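PDB 1DYP: kappa-carrageenase from Pseudoalteromonas carrageenovora, which cleaves internal beta-1,4 linkages between D-galactose 4-sulfate and 3,6-anhydro-D-galactose in kappa-carrageenan, through the family 16 glycoside hydrolase domain that makes up this chain. Local coordinates for residues 14-22 and 91-100; 37-45 and 230-238. The protein carries 1 engineered substitution. All blocks are in the same frame, centred on the assembly; numbering follows the deposited sequence.

Contact 1 (14-22 and 91-100); sequences ILQAKRSDE and SRATGNYGYY. With CD (cadmium ion), chain C.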
loop_
_atom_site.group_PDB
_atom_site.type_symbol
_atom_site.label_atom_id
_atom_site.label_comp_id
_atom_site.label_asym_id
_atom_site.label_seq_id
_atom_site.Cartn_x
_atom_site.Cartn_y
_atom_site.Cartn_z
ATOM N N ILE A 14 -16.845 10.635 -11.731
ATOM C CA ILE A 14 -17.154 11.405 -10.534
ATOM C C ILE A 14 -16.132 11.166 -9.430
ATOM O O ILE A 14 -15.888 10.030 -9.023
ATOM C CB ILE A 14 -18.555 11.062 -9.989
ATOM C CG1 ILE A 14 -19.611 11.341 -11.062
ATOM C CG2 ILE A 14 -18.846 11.887 -8.740
ATOM C CD1 ILE A 14 -21.035 11.104 -10.597
ATOM N N LEU A 15 -15.541 12.254 -8.951
ATOM C CA LEU A 15 -14.545 12.182 -7.892
ATOM C C LEU A 15 -15.198 11.705 -6.603
ATOM O O LEU A 15 -16.284 12.165 -6.236
ATOM C CB LEU A 15 -13.921 13.559 -7.661
ATOM C CG LEU A 15 -12.690 13.599 -6.756
ATOM C CD1 LEU A 15 -11.503 13.019 -7.507
ATOM C CD2 LEU A 15 -12.401 15.035 -6.338
ATOM N N GLN A 16 -14.540 10.774 -5.924
ATOM C CA GLN A 16 -15.044 10.250 -4.665
ATOM C C GLN A 16 -14.349 11.052 -3.569
ATOM O O GLN A 16 -13.213 10.770 -3.197
ATOM C CB GLN A 16 -14.715 8.762 -4.550
ATOM C CG GLN A 16 -15.218 7.942 -5.733
ATOM C CD GLN A 16 -16.731 7.974 -5.873
ATOM O OE1 GLN A 16 -17.450 7.405 -5.057
ATOM N NE2 GLN A 16 -17.220 8.643 -6.912
ATOM N N ALA A 17 -15.045 12.068 -3.072
ATOM C CA ALA A 17 -14.509 12.958 -2.049
ATOM C C ALA A 17 -13.865 12.266 -0.854
ATOM O O ALA A 17 -12.805 12.684 -0.388
ATOM C CB ALA A 17 -15.610 13.901 -1.565
ATOM N N LYS A 18 -14.500 11.209 -0.363
ATOM C CA LYS A 18 -14.002 10.494 0.804
ATOM C C LYS A 18 -12.708 9.715 0.601
ATOM O O LYS A 18 -12.104 9.253 1.566
ATOM C CB LYS A 18 -15.087 9.560 1.340
ATOM C CG LYS A 18 -16.334 10.290 1.801
ATOM C CD LYS A 18 -17.311 9.338 2.470
ATOM C CE LYS A 18 -18.576 10.070 2.909
ATOM N NZ LYS A 18 -19.525 9.167 3.622
ATOM N N ARG A 19 -12.287 9.557 -0.646
ATOM C CA ARG A 19 -11.043 8.848 -0.916
ATOM C C ARG A 19 -10.147 9.688 -1.815
ATOM O O ARG A 19 -9.334 9.169 -2.581
ATOM C CB ARG A 19 -11.333 7.481 -1.541
ATOM C CG ARG A 19 -11.854 6.459 -0.530
ATOM C CD ARG A 19 -12.141 5.116 -1.186
ATOM N NE ARG A 19 -13.300 5.194 -2.065
ATOM C CZ ARG A 19 -13.546 4.357 -3.068
ATOM N NH1 ARG A 19 -12.709 3.362 -3.332
ATOM N NH2 ARG A 19 -14.625 4.528 -3.816
ATOM N N SER A 20 -10.307 11.004 -1.702
ATOM C CA SER A 20 -9.527 11.956 -2.480
ATOM C C SER A 20 -9.074 13.082 -1.561
ATOM O O SER A 20 -9.829 13.525 -0.694
ATOM C CB SER A 20 -10.374 12.529 -3.621
ATOM O OG SER A 20 -10.824 11.498 -4.488
ATOM N N ASP A 21 -7.842 13.540 -1.745
ATOM C CA ASP A 21 -7.317 14.616 -0.917
ATOM C C ASP A 21 -6.148 15.279 -1.638
ATOM O O ASP A 21 -5.291 14.594 -2.187
ATOM C CB ASP A 21 -6.840 14.056 0.429
ATOM C CG ASP A 21 -6.865 15.093 1.545
ATOM O OD1 ASP A 21 -6.496 16.262 1.301
ATOM O OD2 ASP A 21 -7.245 14.733 2.676
ATOM N N GLU A 22 -6.128 16.609 -1.648
ATOM C CA GLU A 22 -5.041 17.348 -2.289
ATOM C C GLU A 22 -3.986 17.672 -1.232
ATOM O O GLU A 22 -2.956 18.276 -1.521
ATOM C CB GLU A 22 -5.570 18.632 -2.936
ATOM C CG GLU A 22 -6.538 18.391 -4.086
ATOM C CD GLU A 22 -5.892 17.677 -5.254
ATOM O OE1 GLU A 22 -4.861 18.172 -5.760
ATOM O OE2 GLU A 22 -6.412 16.622 -5.672
ATOM N N SER A 91 -7.956 5.526 4.377
ATOM C CA SER A 91 -9.283 6.118 4.255
ATOM C C SER A 91 -10.289 5.357 5.097
ATOM O O SER A 91 -10.260 4.128 5.160
ATOM C CB SER A 91 -9.748 6.145 2.791
ATOM O OG SER A 91 -10.104 4.854 2.318
ATOM N N ARG A 92 -11.172 6.092 5.759
ATOM C CA ARG A 92 -12.187 5.446 6.570
ATOM C C ARG A 92 -13.230 4.850 5.632
ATOM O O ARG A 92 -13.811 3.802 5.918
ATOM C CB ARG A 92 -12.812 6.452 7.537
ATOM C CG ARG A 92 -11.809 6.979 8.559
ATOM C CD ARG A 92 -12.447 7.947 9.540
ATOM N NE ARG A 92 -11.447 8.639 10.353
ATOM C CZ ARG A 92 -10.729 8.067 11.315
ATOM N NH1 ARG A 92 -10.893 6.783 11.601
ATOM N NH2 ARG A 92 -9.841 8.783 11.992
ATOM N N ALA A 93 -13.446 5.513 4.500
ATOM C CA ALA A 93 -14.398 5.038 3.503
ATOM C C ALA A 93 -13.783 3.886 2.714
ATOM O O ALA A 93 -12.560 3.777 2.602
ATOM C CB ALA A 93 -14.776 6.170 2.561
ATOM N N THR A 94 -14.637 3.031 2.164
ATOM C CA THR A 94 -14.174 1.890 1.388
ATOM C C THR A 94 -14.787 1.897 -0.001
ATOM O O THR A 94 -15.727 2.641 -0.280
ATOM C CB THR A 94 -14.555 0.549 2.052
ATOM O OG1 THR A 94 -15.980 0.397 2.033
ATOM C CG2 THR A 94 -14.056 0.496 3.487
ATOM N N GLY A 95 -14.239 1.058 -0.872
ATOM C CA GLY A 95 -14.748 0.948 -2.223
ATOM C C GLY A 95 -13.976 -0.114 -2.977
ATOM O O GLY A 95 -13.148 -0.818 -2.395
ATOM N N ASN A 96 -14.260 -0.248 -4.266
ATOM C CA ASN A 96 -13.550 -1.218 -5.085
ATOM C C ASN A 96 -13.297 -0.705 -6.494
ATOM O O ASN A 96 -12.180 -0.313 -6.819
ATOM C CB ASN A 96 -14.282 -2.575 -5.129
ATOM C CG ASN A 96 -15.792 -2.446 -5.260
ATOM O OD1 ASN A 96 -16.306 -1.499 -5.852
ATOM N ND2 ASN A 96 -16.510 -3.425 -4.716
ATOM N N TYR A 97 -14.330 -0.685 -7.326
ATOM C CA TYR A 97 -14.171 -0.235 -8.701
ATOM C C TYR A 97 -13.972 1.268 -8.819
ATOM O O TYR A 97 -14.562 2.052 -8.072
ATOM C CB TYR A 97 -15.378 -0.674 -9.530
ATOM C CG TYR A 97 -15.789 -2.091 -9.220
ATOM C CD1 TYR A 97 -14.846 -3.117 -9.194
ATOM C CD2 TYR A 97 -17.106 -2.397 -8.883
ATOM C CE1 TYR A 97 -15.198 -4.412 -8.828
ATOM C CE2 TYR A 97 -17.471 -3.691 -8.517
ATOM C CZ TYR A 97 -16.511 -4.691 -8.488
ATOM O OH TYR A 97 -16.851 -5.962 -8.087
ATOM N N GLY A 98 -13.124 1.659 -9.764
ATOM C CA GLY A 98 -12.854 3.065 -9.988
ATOM C C GLY A 98 -11.413 3.292 -10.387
ATOM O O GLY A 98 -10.612 2.355 -10.426
ATOM N N TYR A 99 -11.082 4.538 -10.704
ATOM C CA TYR A 99 -9.718 4.869 -11.072
ATOM C C TYR A 99 -9.093 5.588 -9.887
ATOM O O TYR A 99 -9.679 6.527 -9.341
ATOM C CB TYR A 99 -9.678 5.774 -12.298
ATOM C CG TYR A 99 -8.265 6.065 -12.727
ATOM C CD1 TYR A 99 -7.486 5.080 -13.334
ATOM C CD2 TYR A 99 -7.679 7.303 -12.472
ATOM C CE1 TYR A 99 -6.161 5.319 -13.675
ATOM C CE2 TYR A 99 -6.355 7.551 -12.805
ATOM C CZ TYR A 99 -5.603 6.554 -13.407
ATOM O OH TYR A 99 -4.292 6.791 -13.735
ATOM N N TYR A 100 -7.909 5.133 -9.491
ATOM C CA TYR A 100 -7.197 5.702 -8.355
ATOM C C TYR A 100 -5.853 6.241 -8.803
ATOM O O TYR A 100 -5.179 5.634 -9.629
ATOM C CB TYR A 100 -6.946 4.635 -7.292
ATOM C CG TYR A 100 -8.171 3.905 -6.807
ATOM C CD1 TYR A 100 -8.784 2.926 -7.590
ATOM C CD2 TYR A 100 -8.691 4.157 -5.540
ATOM C CE1 TYR A 100 -9.882 2.210 -7.116
ATOM C CE2 TYR A 100 -9.782 3.452 -5.058
ATOM C CZ TYR A 100 -10.370 2.479 -5.847
ATOM O OH TYR A 100 -11.429 1.760 -5.352
HETATM CD CD CD C . -1.171 18.887 -2.922
HETATM O O HOH W 1 -12.574 8.351 4.062
HETATM O O HOH W 2 -15.291 2.231 -5.441
HETATM O O HOH W 3 -2.389 18.860 -4.957
HETATM O O HOH W 4 -2.197 20.950 -2.633
HETATM O O HOH W 5 0.322 20.747 -3.895
#

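Contact 2 (37-45 and 230-238); sequences NYGVWSWKN and SQGLRAPHT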
loop_
_atom_site.group_PDB
_atom_site.type_symbol
_atom_site.label_atom_id
_atom_site.label_comp_id
_atom_site.label_asym_id
_atom_site.label_seq_id
_atom_site.Cartn_x
_atom_site.Cartn_y
_atom_site.Cartn_z
ATOM N N ASN A 37 -1.647 -2.082 13.876
ATOM C CA ASN A 37 -0.250 -2.358 13.570
ATOM C C ASN A 37 0.002 -3.735 12.986
ATOM O O ASN A 37 -0.749 -4.680 13.215
ATOM C CB ASN A 37 0.616 -2.188 14.819
ATOM C CG ASN A 37 0.720 -0.746 15.262
ATOM O OD1 ASN A 37 1.002 0.141 14.456
ATOM N ND2 ASN A 37 0.501 -0.502 16.548
ATOM N N TYR A 38 1.082 -3.826 12.222
ATOM C CA TYR A 38 1.504 -5.068 11.598
ATOM C C TYR A 38 2.944 -4.875 11.149
ATOM O O TYR A 38 3.518 -3.804 11.357
ATOM C CB TYR A 38 0.583 -5.424 10.427
ATOM C CG TYR A 38 0.304 -4.296 9.462
ATOM C CD1 TYR A 38 1.195 -3.991 8.434
ATOM C CD2 TYR A 38 -0.863 -3.538 9.571
ATOM C CE1 TYR A 38 0.925 -2.960 7.533
ATOM C CE2 TYR A 38 -1.138 -2.505 8.679
ATOM C CZ TYR A 38 -0.243 -2.223 7.665
ATOM O OH TYR A 38 -0.522 -1.206 6.781
ATOM N N GLY A 39 3.537 -5.897 10.546
ATOM C CA GLY A 39 4.920 -5.770 10.132
ATOM C C GLY A 39 5.798 -5.667 11.367
ATOM O O GLY A 39 5.436 -6.171 12.433
ATOM N N VAL A 40 6.944 -5.009 11.241
ATOM C CA VAL A 40 7.853 -4.868 12.371
ATOM C C VAL A 40 8.096 -3.411 12.736
ATOM O O VAL A 40 9.207 -3.006 13.071
ATOM C CB VAL A 40 9.195 -5.561 12.092
ATOM C CG1 VAL A 40 8.969 -7.057 11.971
ATOM C CG2 VAL A 40 9.819 -5.011 10.815
ATOM N N TRP A 41 7.036 -2.623 12.653
ATOM C CA TRP A 41 7.096 -1.214 13.004
ATOM C C TRP A 41 5.724 -0.885 13.550
ATOM O O TRP A 41 4.830 -1.723 13.529
ATOM C CB TRP A 41 7.389 -0.360 11.767
ATOM C CG TRP A 41 6.400 -0.561 10.663
ATOM C CD1 TRP A 41 5.203 0.077 10.504
ATOM C CD2 TRP A 41 6.492 -1.516 9.603
ATOM N NE1 TRP A 41 4.541 -0.427 9.409
ATOM C CE2 TRP A 41 5.310 -1.407 8.836
ATOM C CE3 TRP A 41 7.459 -2.458 9.224
ATOM C CZ2 TRP A 41 5.068 -2.207 7.713
ATOM C CZ3 TRP A 41 7.219 -3.255 8.103
ATOM C CH2 TRP A 41 6.031 -3.121 7.362
ATOM N N SER A 42 5.560 0.325 14.062
ATOM C CA SER A 42 4.269 0.733 14.575
ATOM C C SER A 42 3.925 2.063 13.940
ATOM O O SER A 42 4.805 2.880 13.673
ATOM C CB SER A 42 4.304 0.874 16.098
ATOM O OG SER A 42 4.564 -0.376 16.713
ATOM N N TRP A 43 2.643 2.265 13.679
ATOM C CA TRP A 43 2.191 3.513 13.094
ATOM C C TRP A 43 2.055 4.549 14.197
ATOM O O TRP A 43 1.648 4.230 15.314
ATOM C CB TRP A 43 0.825 3.334 12.434
ATOM C CG TRP A 43 0.768 2.244 11.425
ATOM C CD1 TRP A 43 -0.020 1.134 11.468
ATOM C CD2 TRP A 43 1.499 2.173 10.195
ATOM N NE1 TRP A 43 0.168 0.374 10.340
ATOM C CE2 TRP A 43 1.097 0.989 9.540
ATOM C CE3 TRP A 43 2.454 2.998 9.580
ATOM C CZ2 TRP A 43 1.615 0.603 8.299
ATOM C CZ3 TRP A 43 2.971 2.615 8.342
ATOM C CH2 TRP A 43 2.547 1.425 7.715
ATOM N N LYS A 44 2.403 5.789 13.886
ATOM C CA LYS A 44 2.269 6.871 14.848
ATOM C C LYS A 44 1.677 8.064 14.123
ATOM O O LYS A 44 2.164 8.464 13.063
ATOM C CB LYS A 44 3.621 7.249 15.456
ATOM C CG LYS A 44 4.247 6.163 16.323
ATOM C CD LYS A 44 3.411 5.855 17.556
ATOM C CE LYS A 44 4.083 4.785 18.409
ATOM N NZ LYS A 44 3.327 4.474 19.657
ATOM N N ASN A 45 0.612 8.614 14.692
ATOM C CA ASN A 45 -0.061 9.765 14.111
ATOM C C ASN A 45 0.914 10.899 13.815
ATOM O O ASN A 45 0.783 11.588 12.805
ATOM C CB ASN A 45 -1.154 10.259 15.064
ATOM C CG ASN A 45 -1.826 11.520 14.571
ATOM O OD1 ASN A 45 -2.336 11.569 13.453
ATOM N ND2 ASN A 45 -1.831 12.554 15.407
ATOM N N SER A 230 1.107 4.551 2.782
ATOM C CA SER A 230 1.911 4.212 3.946
ATOM C C SER A 230 3.326 3.877 3.541
ATOM O O SER A 230 3.597 3.603 2.379
ATOM C CB SER A 230 1.305 3.006 4.671
ATOM O OG SER A 230 1.306 1.862 3.831
ATOM N N GLN A 231 4.231 3.907 4.509
ATOM C CA GLN A 231 5.616 3.572 4.232
ATOM C C GLN A 231 6.030 2.445 5.163
ATOM O O GLN A 231 5.972 2.579 6.386
ATOM C CB GLN A 231 6.514 4.793 4.422
ATOM C CG GLN A 231 7.963 4.524 4.071
ATOM C CD GLN A 231 8.732 5.791 3.785
ATOM O OE1 GLN A 231 8.654 6.343 2.686
ATOM N NE2 GLN A 231 9.472 6.269 4.778
ATOM N N GLY A 232 6.429 1.324 4.575
ATOM C CA GLY A 232 6.832 0.184 5.375
ATOM C C GLY A 232 8.334 0.014 5.456
ATOM O O GLY A 232 9.084 0.637 4.709
ATOM N N LEU A 233 8.767 -0.844 6.371
ATOM C CA LEU A 233 10.182 -1.123 6.572
ATOM C C LEU A 233 10.573 -2.328 5.717
ATOM O O LEU A 233 9.757 -3.229 5.486
ATOM C CB LEU A 233 10.439 -1.419 8.053
ATOM C CG LEU A 233 11.868 -1.297 8.578
ATOM C CD1 LEU A 233 12.334 0.162 8.527
ATOM C CD2 LEU A 233 11.909 -1.818 10.012
ATOM N N ARG A 234 11.821 -2.347 5.257
ATOM C CA ARG A 234 12.318 -3.433 4.417
ATOM C C ARG A 234 13.775 -3.743 4.730
ATOM O O ARG A 234 14.386 -3.109 5.592
ATOM C CB ARG A 234 12.199 -3.048 2.935
ATOM C CG ARG A 234 10.774 -2.817 2.447
ATOM C CD ARG A 234 9.977 -4.117 2.425
ATOM N NE ARG A 234 8.681 -3.973 1.761
ATOM C CZ ARG A 234 7.559 -3.594 2.364
ATOM N NH1 ARG A 234 7.559 -3.315 3.660
ATOM N NH2 ARG A 234 6.431 -3.512 1.668
ATOM N N ALA A 235 14.323 -4.731 4.030
ATOM C CA ALA A 235 15.720 -5.099 4.203
ATOM C C ALA A 235 16.510 -3.814 3.963
ATOM O O ALA A 235 16.152 -3.011 3.102
ATOM C CB ALA A 235 16.106 -6.165 3.181
ATOM N N PRO A 236 17.633 -3.630 4.667
ATOM C CA PRO A 236 18.283 -4.496 5.656
ATOM C C PRO A 236 17.745 -4.494 7.088
ATOM O O PRO A 236 18.425 -4.977 7.993
ATOM C CB PRO A 236 19.721 -4.012 5.613
ATOM C CG PRO A 236 19.532 -2.521 5.488
ATOM C CD PRO A 236 18.432 -2.407 4.441
ATOM N N HIS A 237 16.540 -3.975 7.296
ATOM C CA HIS A 237 15.982 -3.902 8.644
ATOM C C HIS A 237 14.921 -4.946 8.930
ATOM O O HIS A 237 14.296 -4.932 9.991
ATOM C CB HIS A 237 15.403 -2.510 8.866
ATOM C CG HIS A 237 16.351 -1.417 8.498
ATOM N ND1 HIS A 237 17.566 -1.251 9.125
ATOM C CD2 HIS A 237 16.289 -0.467 7.535
ATOM C CE1 HIS A 237 18.214 -0.246 8.565
ATOM N NE2 HIS A 237 17.462 0.245 7.596
ATOM N N THR A 238 14.739 -5.867 7.992
ATOM C CA THR A 238 13.725 -6.896 8.141
ATOM C C THR A 238 14.150 -8.243 7.590
ATOM O O THR A 238 15.119 -8.358 6.840
ATOM C CB THR A 238 12.441 -6.520 7.378
ATOM O OG1 THR A 238 12.744 -6.424 5.979
ATOM C CG2 THR A 238 11.885 -5.188 7.861
#

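Contact 1 (14-22 and 91-100)
Arg19 lays its guanidinium group against the backbone of Thr94 and Gly95, with Thr94 O over the centre of one face, 3.9 Å from Arg19 CZ. Gly95 CA comes within 3.3 Å of Arg19 NH1, an approach that depends on the missing side chain, since a beta carbon on Gly95 would clash with that nitrogen. Nearer the backbone, Arg19 CG passes Ser91 OG at 3.7 Å; that hydroxyl donates to Ala93 O and accepts from the backbone N of Leu227. The chain then bends at chi3 (-70°) and brings NH1 to the edge of the Tyr100 ring, the two planes 71° apart. Arg19 NH1 donates to Tyr100 OH at 2.9 Å, but weakly, the N-H...O angle being 126°, while Tyr100 OH gives its own proton to Asn96 O at 2.6 Å. The other terminal nitrogen, Arg19 NH2, donates to a water that also accepts from Asn96 N and donates to Tyr97 O. Lys18 CB meets Ala93 CB at 3.6 Å, and a second water links Lys18 O to Ala93 N. Lys18 of the 3-10 turn and Arg19 after it thus pack against the corner that strand 75-95 turns at residues 92 and 93, and Arg19 runs on towards the start of strand 98-105. Putting a leucine in place of Arg19 would probably leave Tyr100 OH and the water shared with Asn96 N each short of a donor, and Gly95 without its flat cover. Within the two segments the guanidinium bonds to a phenol and a water and has a carbonyl oxygen over its face, but no carboxylate, so the charge of this buried arginine is probably eased by these dipoles.

Contact 2 (37-45 and 230-238)
Trp41 leaves its backbone with CG between N and the carbonyl carbon (chi1 56°), and from CB the indole extends across to the chain at Gly232 and Leu233. Trp41 CE3 is the first ring atom to press on a side chain, 3.4 Å from Leu233 CB. Next round the ring, Trp41 CZ3 sits 3.3 Å from Leu233 N, which lies over the face. Gly232 CA, over the same face, is nearest Trp41 CZ2 at 3.8 Å and makes a CH-pi contact 4.0 Å from the centroid of the Trp41 six-membered ring, 21° off its normal. At the far tip, Trp41 CH2 stands 4.0 Å from NH1 of Arg234, at the edge of a guanidinium whose NH1 donates to Leu233 O and whose NE donates to Gln145. In this beta-sandwich of the family 16 hydrolases, strands 41-43 and 230-233 both bond to strand 75-95; their own axes stay 8.3 Å apart, their directions 163° apart and so nearly antiparallel, and no hydrogen bond crosses; the indoles of 41-43 bridge the gap to the backbone of 230-233. Trp41 NE1 lies over a face of Trp43, whose CH2 reaches Ser230 CB at 3.6 Å, with Gln231 O at the edge of that indole. Val40 CG2 touches Thr238 CG2 at 3.6 Å and also Leu233 CD2.

How the contacts relate
Contacts 1 and 2 lie on opposite sides of the chain's centre, their own centres 25 Å apart and their nearest atoms about 8 Å apart, without touching. Strand 75-95 joins them: it supplies part of 91-100 in contact 1 and bonds to both strands of contact 2. Contact 2 is the nearer to catalysis, since the side chain of Arg234, important for substrate recognition, is about 4 Å from that of the proton donor Glu142; in contact 1, Asn96 is about 11 Å from the nucleophile Glu137, side chain to side chain. Segment 14-22 ends at a cadmium ion bound by Glu22 O, Gly53 O and Asp263 O; in contact 2 a cadmium ion lies about 6 Å from the side chain of Arg234.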